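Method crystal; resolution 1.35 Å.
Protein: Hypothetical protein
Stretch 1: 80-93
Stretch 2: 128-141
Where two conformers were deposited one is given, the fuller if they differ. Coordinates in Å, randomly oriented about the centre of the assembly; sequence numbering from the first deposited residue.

Stretch 1 (80-93) DYIVSLNIFLSTSL
Stretch 2 (128-141) GLLVEVVNVVAAQK

Strand 82-90 and the strand beginning at V131 of one chain run antiparallel (169° between directions, axes 4.4 Å apart at closest), burying 997 Å² in all. I82, I87, L89, V131, V133 and A138 put buried apolar side chains, suited to a dry interior, on one face; S84, N86, F88, E132, V134 and V137, all buried, share the other. Y81 O (chi1 m) accepts A139 N (3.0 Å); K141 CG sits 3.9 Å from its ring centroid, a CH-pi contact. I82 (m, t) pairs with A138 without hydrogen bonds, CG1 packing on V136 CG1 at 4.1 Å. V83, at phi/psi -93/-43, begins a bulge: V137 O accepts both V83 N (2.7 Å) and S84 N (3.3 Å), and V137 N returns to S84 O (2.9 Å). A second bulge follows, with N135 at 53/38, a left-handed conformation asparagine tolerates well; a water bridges S84 OG and N135 O, 2.7 Å from each. L85 (p, p) sets CB 3.9 Å from V136 CG2. N86 (m) pairs with V134, N to O 2.8 Å and O to N 2.9 Å, CB packing on V134 CG2 (3.6 Å); its amide serves both strands, OD1 accepting N135 ND2 (2.8 Å) and ND2 donating to L85 O (3.0 Å). I87 (m, t) opposes V133. F88 (m) exchanges N-to-O and O-to-N bonds with E132, both 2.8 Å, while CE2 reaches V134 CG2 (3.7 Å). L89 (m, t) brings CD2 within 3.8 Å of V131 CG2. S90 N binds L130 O (2.9 Å), then a type I turn carries L93 CD2 to L130 CB (3.9 Å).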

# COMPACT_ATOMS: atom_id res chain seq x y z
N ASP A 80 -8.58 -7.99 -15.70
CA ASP A 80 -9.60 -8.79 -15.03
C ASP A 80 -9.05 -9.73 -13.95
O ASP A 80 -9.82 -10.39 -13.25
CB ASP A 80 -10.46 -9.57 -16.05
CG ASP A 80 -9.63 -10.44 -16.98
OD1 ASP A 80 -8.47 -10.08 -17.28
OD2 ASP A 80 -10.15 -11.49 -17.42
N TYR A 81 -7.72 -9.79 -13.82
CA TYR A 81 -7.08 -10.60 -12.78
C TYR A 81 -6.52 -9.76 -11.62
O TYR A 81 -5.95 -10.31 -10.68
CB TYR A 81 -5.97 -11.46 -13.39
CG TYR A 81 -6.50 -12.55 -14.28
CD1 TYR A 81 -6.70 -13.84 -13.79
CD2 TYR A 81 -6.81 -12.29 -15.61
CE1 TYR A 81 -7.19 -14.85 -14.61
CE2 TYR A 81 -7.31 -13.29 -16.44
CZ TYR A 81 -7.50 -14.56 -15.93
OH TYR A 81 -7.99 -15.55 -16.76
N ILE A 82 -6.70 -8.44 -11.69
CA ILE A 82 -6.28 -7.56 -10.60
C ILE A 82 -7.14 -7.83 -9.37
O ILE A 82 -8.37 -7.87 -9.45
CB ILE A 82 -6.40 -6.07 -10.98
CG1 ILE A 82 -5.40 -5.72 -12.09
CG2 ILE A 82 -6.15 -5.18 -9.77
CD1 ILE A 82 -5.60 -4.34 -12.67
N VAL A 83 -6.47 -8.03 -8.23
CA VAL A 83 -7.11 -8.26 -6.94
C VAL A 83 -7.29 -6.94 -6.19
O VAL A 83 -8.33 -6.68 -5.59
CB VAL A 83 -6.23 -9.20 -6.08
CG1 VAL A 83 -6.81 -9.35 -4.67
CG2 VAL A 83 -6.08 -10.56 -6.75
N SER A 84 -6.24 -6.12 -6.22
CA SER A 84 -6.21 -4.88 -5.45
C SER A 84 -5.33 -3.84 -6.13
O SER A 84 -4.37 -4.18 -6.82
CB SER A 84 -5.69 -5.17 -4.04
OG SER A 84 -5.72 -4.01 -3.23
N LEU A 85 -5.67 -2.57 -5.95
CA LEU A 85 -4.83 -1.45 -6.38
C LEU A 85 -5.10 -0.23 -5.50
O LEU A 85 -6.12 -0.18 -4.81
CB LEU A 85 -5.04 -1.13 -7.86
CG LEU A 85 -6.43 -0.68 -8.34
CD1 LEU A 85 -6.70 0.77 -7.98
CD2 LEU A 85 -6.53 -0.87 -9.85
N ASN A 86 -4.17 0.72 -5.50
CA ASN A 86 -4.33 1.98 -4.78
C ASN A 86 -4.22 3.13 -5.76
O ASN A 86 -3.44 3.06 -6.72
CB ASN A 86 -3.22 2.18 -3.74
CG ASN A 86 -3.20 1.12 -2.64
OD1 ASN A 86 -2.26 1.10 -1.84
ND2 ASN A 86 -4.20 0.25 -2.59
N ILE A 87 -4.97 4.19 -5.52
CA ILE A 87 -4.90 5.39 -6.34
C ILE A 87 -4.44 6.57 -5.51
O ILE A 87 -4.97 6.82 -4.42
CB ILE A 87 -6.28 5.72 -6.95
CG1 ILE A 87 -6.77 4.57 -7.83
CG2 ILE A 87 -6.21 7.01 -7.76
CD1 ILE A 87 -8.26 4.47 -7.89
N PHE A 88 -3.43 7.28 -6.01
CA PHE A 88 -3.06 8.59 -5.48
C PHE A 88 -3.44 9.63 -6.52
O PHE A 88 -2.93 9.60 -7.65
CB PHE A 88 -1.55 8.67 -5.20
CG PHE A 88 -1.11 7.90 -3.98
CD1 PHE A 88 -1.61 8.24 -2.72
CD2 PHE A 88 -0.18 6.88 -4.08
CE1 PHE A 88 -1.20 7.54 -1.59
CE2 PHE A 88 0.23 6.18 -2.95
CZ PHE A 88 -0.28 6.52 -1.70
N LEU A 89 -4.35 10.52 -6.16
CA LEU A 89 -4.68 11.67 -7.01
C LEU A 89 -3.92 12.88 -6.48
O LEU A 89 -3.72 13.01 -5.28
CB LEU A 89 -6.19 11.94 -6.99
CG LEU A 89 -7.08 10.85 -7.59
CD1 LEU A 89 -8.55 11.22 -7.43
CD2 LEU A 89 -6.74 10.61 -9.05
N SER A 90 -3.50 13.76 -7.38
CA SER A 90 -2.78 14.95 -6.96
C SER A 90 -3.65 15.81 -6.05
O SER A 90 -4.85 15.94 -6.27
CB SER A 90 -2.34 15.78 -8.17
OG SER A 90 -1.72 16.98 -7.75
N THR A 91 -3.03 16.38 -5.02
CA THR A 91 -3.72 17.34 -4.16
C THR A 91 -4.23 18.55 -4.96
O THR A 91 -5.17 19.22 -4.54
CB THR A 91 -2.80 17.83 -3.02
OG1 THR A 91 -1.54 18.24 -3.56
CG2 THR A 91 -2.58 16.73 -2.00
N SER A 92 -3.62 18.80 -6.11
CA SER A 92 -4.01 19.92 -6.98
C SER A 92 -5.32 19.71 -7.76
O SER A 92 -5.86 20.67 -8.31
CB SER A 92 -2.88 20.21 -7.98
OG SER A 92 -2.76 19.18 -8.95
N LEU A 93 -5.83 18.48 -7.82
CA LEU A 93 -7.01 18.19 -8.63
C LEU A 93 -8.27 18.87 -8.11
O LEU A 93 -8.49 18.95 -6.90
CB LEU A 93 -7.27 16.68 -8.73
CG LEU A 93 -6.25 15.80 -9.45
CD1 LEU A 93 -6.87 14.45 -9.75
CD2 LEU A 93 -5.74 16.44 -10.73
N GLY A 128 4.34 17.35 -12.23
CA GLY A 128 3.50 17.16 -13.41
C GLY A 128 2.46 16.06 -13.32
O GLY A 128 1.50 16.04 -14.10
N LEU A 129 2.63 15.14 -12.37
CA LEU A 129 1.74 13.98 -12.24
C LEU A 129 0.42 14.37 -11.58
O LEU A 129 0.41 14.97 -10.51
CB LEU A 129 2.41 12.88 -11.42
CG LEU A 129 3.74 12.33 -11.94
CD1 LEU A 129 4.27 11.25 -11.00
CD2 LEU A 129 3.59 11.78 -13.35
N LEU A 130 -0.68 14.03 -12.24
CA LEU A 130 -2.03 14.30 -11.72
C LEU A 130 -2.65 13.06 -11.08
O LEU A 130 -3.56 13.18 -10.26
CB LEU A 130 -2.93 14.81 -12.84
CG LEU A 130 -2.45 16.07 -13.56
CD1 LEU A 130 -3.34 16.39 -14.75
CD2 LEU A 130 -2.39 17.25 -12.60
N VAL A 131 -2.16 11.89 -11.46
CA VAL A 131 -2.65 10.62 -10.94
C VAL A 131 -1.52 9.60 -10.95
O VAL A 131 -0.63 9.64 -11.80
CB VAL A 131 -3.84 10.08 -11.79
CG1 VAL A 131 -3.45 9.96 -13.26
CG2 VAL A 131 -4.34 8.74 -11.25
N GLU A 132 -1.55 8.70 -9.97
CA GLU A 132 -0.61 7.59 -9.92
C GLU A 132 -1.32 6.39 -9.33
O GLU A 132 -2.02 6.51 -8.32
CB GLU A 132 0.61 7.95 -9.08
CG GLU A 132 1.69 6.87 -9.08
CD GLU A 132 3.00 7.31 -8.46
OE1 GLU A 132 3.15 8.51 -8.14
OE2 GLU A 132 3.88 6.43 -8.29
N VAL A 133 -1.16 5.24 -9.97
CA VAL A 133 -1.77 4.00 -9.50
C VAL A 133 -0.66 3.08 -9.01
O VAL A 133 0.28 2.78 -9.74
CB VAL A 133 -2.61 3.33 -10.60
CG1 VAL A 133 -3.17 2.00 -10.12
CG2 VAL A 133 -3.73 4.26 -11.04
N VAL A 134 -0.78 2.65 -7.75
CA VAL A 134 0.28 1.90 -7.08
C VAL A 134 -0.27 0.65 -6.42
O VAL A 134 -1.49 0.47 -6.32
CB VAL A 134 1.00 2.77 -6.02
CG1 VAL A 134 1.50 4.08 -6.64
CG2 VAL A 134 0.09 3.06 -4.84
N ASN A 135 0.63 -0.23 -5.99
CA ASN A 135 0.26 -1.47 -5.31
C ASN A 135 -0.75 -2.32 -6.09
O ASN A 135 -1.64 -2.93 -5.50
CB ASN A 135 -0.25 -1.17 -3.89
CG ASN A 135 0.83 -0.60 -3.00
OD1 ASN A 135 1.99 -1.01 -3.07
ND2 ASN A 135 0.47 0.36 -2.16
N VAL A 136 -0.60 -2.35 -7.41
CA VAL A 136 -1.41 -3.25 -8.23
C VAL A 136 -0.94 -4.67 -7.94
O VAL A 136 0.24 -4.98 -8.11
CB VAL A 136 -1.28 -2.95 -9.73
CG1 VAL A 136 -1.97 -4.04 -10.55
CG2 VAL A 136 -1.86 -1.59 -10.05
N VAL A 137 -1.87 -5.51 -7.49
CA VAL A 137 -1.62 -6.91 -7.21
C VAL A 137 -2.61 -7.72 -8.04
O VAL A 137 -3.82 -7.46 -7.99
CB VAL A 137 -1.80 -7.23 -5.72
CG1 VAL A 137 -1.49 -8.70 -5.43
CG2 VAL A 137 -0.91 -6.33 -4.87
N ALA A 138 -2.11 -8.68 -8.81
CA ALA A 138 -2.94 -9.47 -9.72
C ALA A 138 -2.52 -10.93 -9.71
O ALA A 138 -1.37 -11.25 -9.44
CB ALA A 138 -2.85 -8.90 -11.12
N ALA A 139 -3.47 -11.81 -10.02
CA ALA A 139 -3.19 -13.23 -10.19
C ALA A 139 -2.75 -13.50 -11.62
O ALA A 139 -3.19 -12.82 -12.55
CB ALA A 139 -4.43 -14.05 -9.85
N GLN A 140 -1.88 -14.49 -11.80
CA GLN A 140 -1.53 -14.96 -13.13
C GLN A 140 -2.62 -15.89 -13.67
O GLN A 140 -3.40 -16.46 -12.90
CB GLN A 140 -0.19 -15.69 -13.13
CG GLN A 140 1.02 -14.76 -13.12
CD GLN A 140 2.32 -15.50 -13.39
OE1 GLN A 140 2.61 -16.51 -12.76
NE2 GLN A 140 3.11 -14.98 -14.32
N LYS A 141 -2.66 -16.04 -14.99
CA LYS A 141 -3.60 -16.94 -15.65
C LYS A 141 -3.12 -18.39 -15.55
O LYS A 141 -1.97 -18.66 -15.22
CB LYS A 141 -3.75 -16.56 -17.12
CG LYS A 141 -4.27 -15.16 -17.34
CD LYS A 141 -4.61 -14.88 -18.80
CE LYS A 141 -3.36 -14.79 -19.65
NZ LYS A 141 -3.65 -14.28 -21.02
OXT LYS A 141 -3.88 -19.32 -15.80
O HOH W 1 -3.21 -3.07 -3.34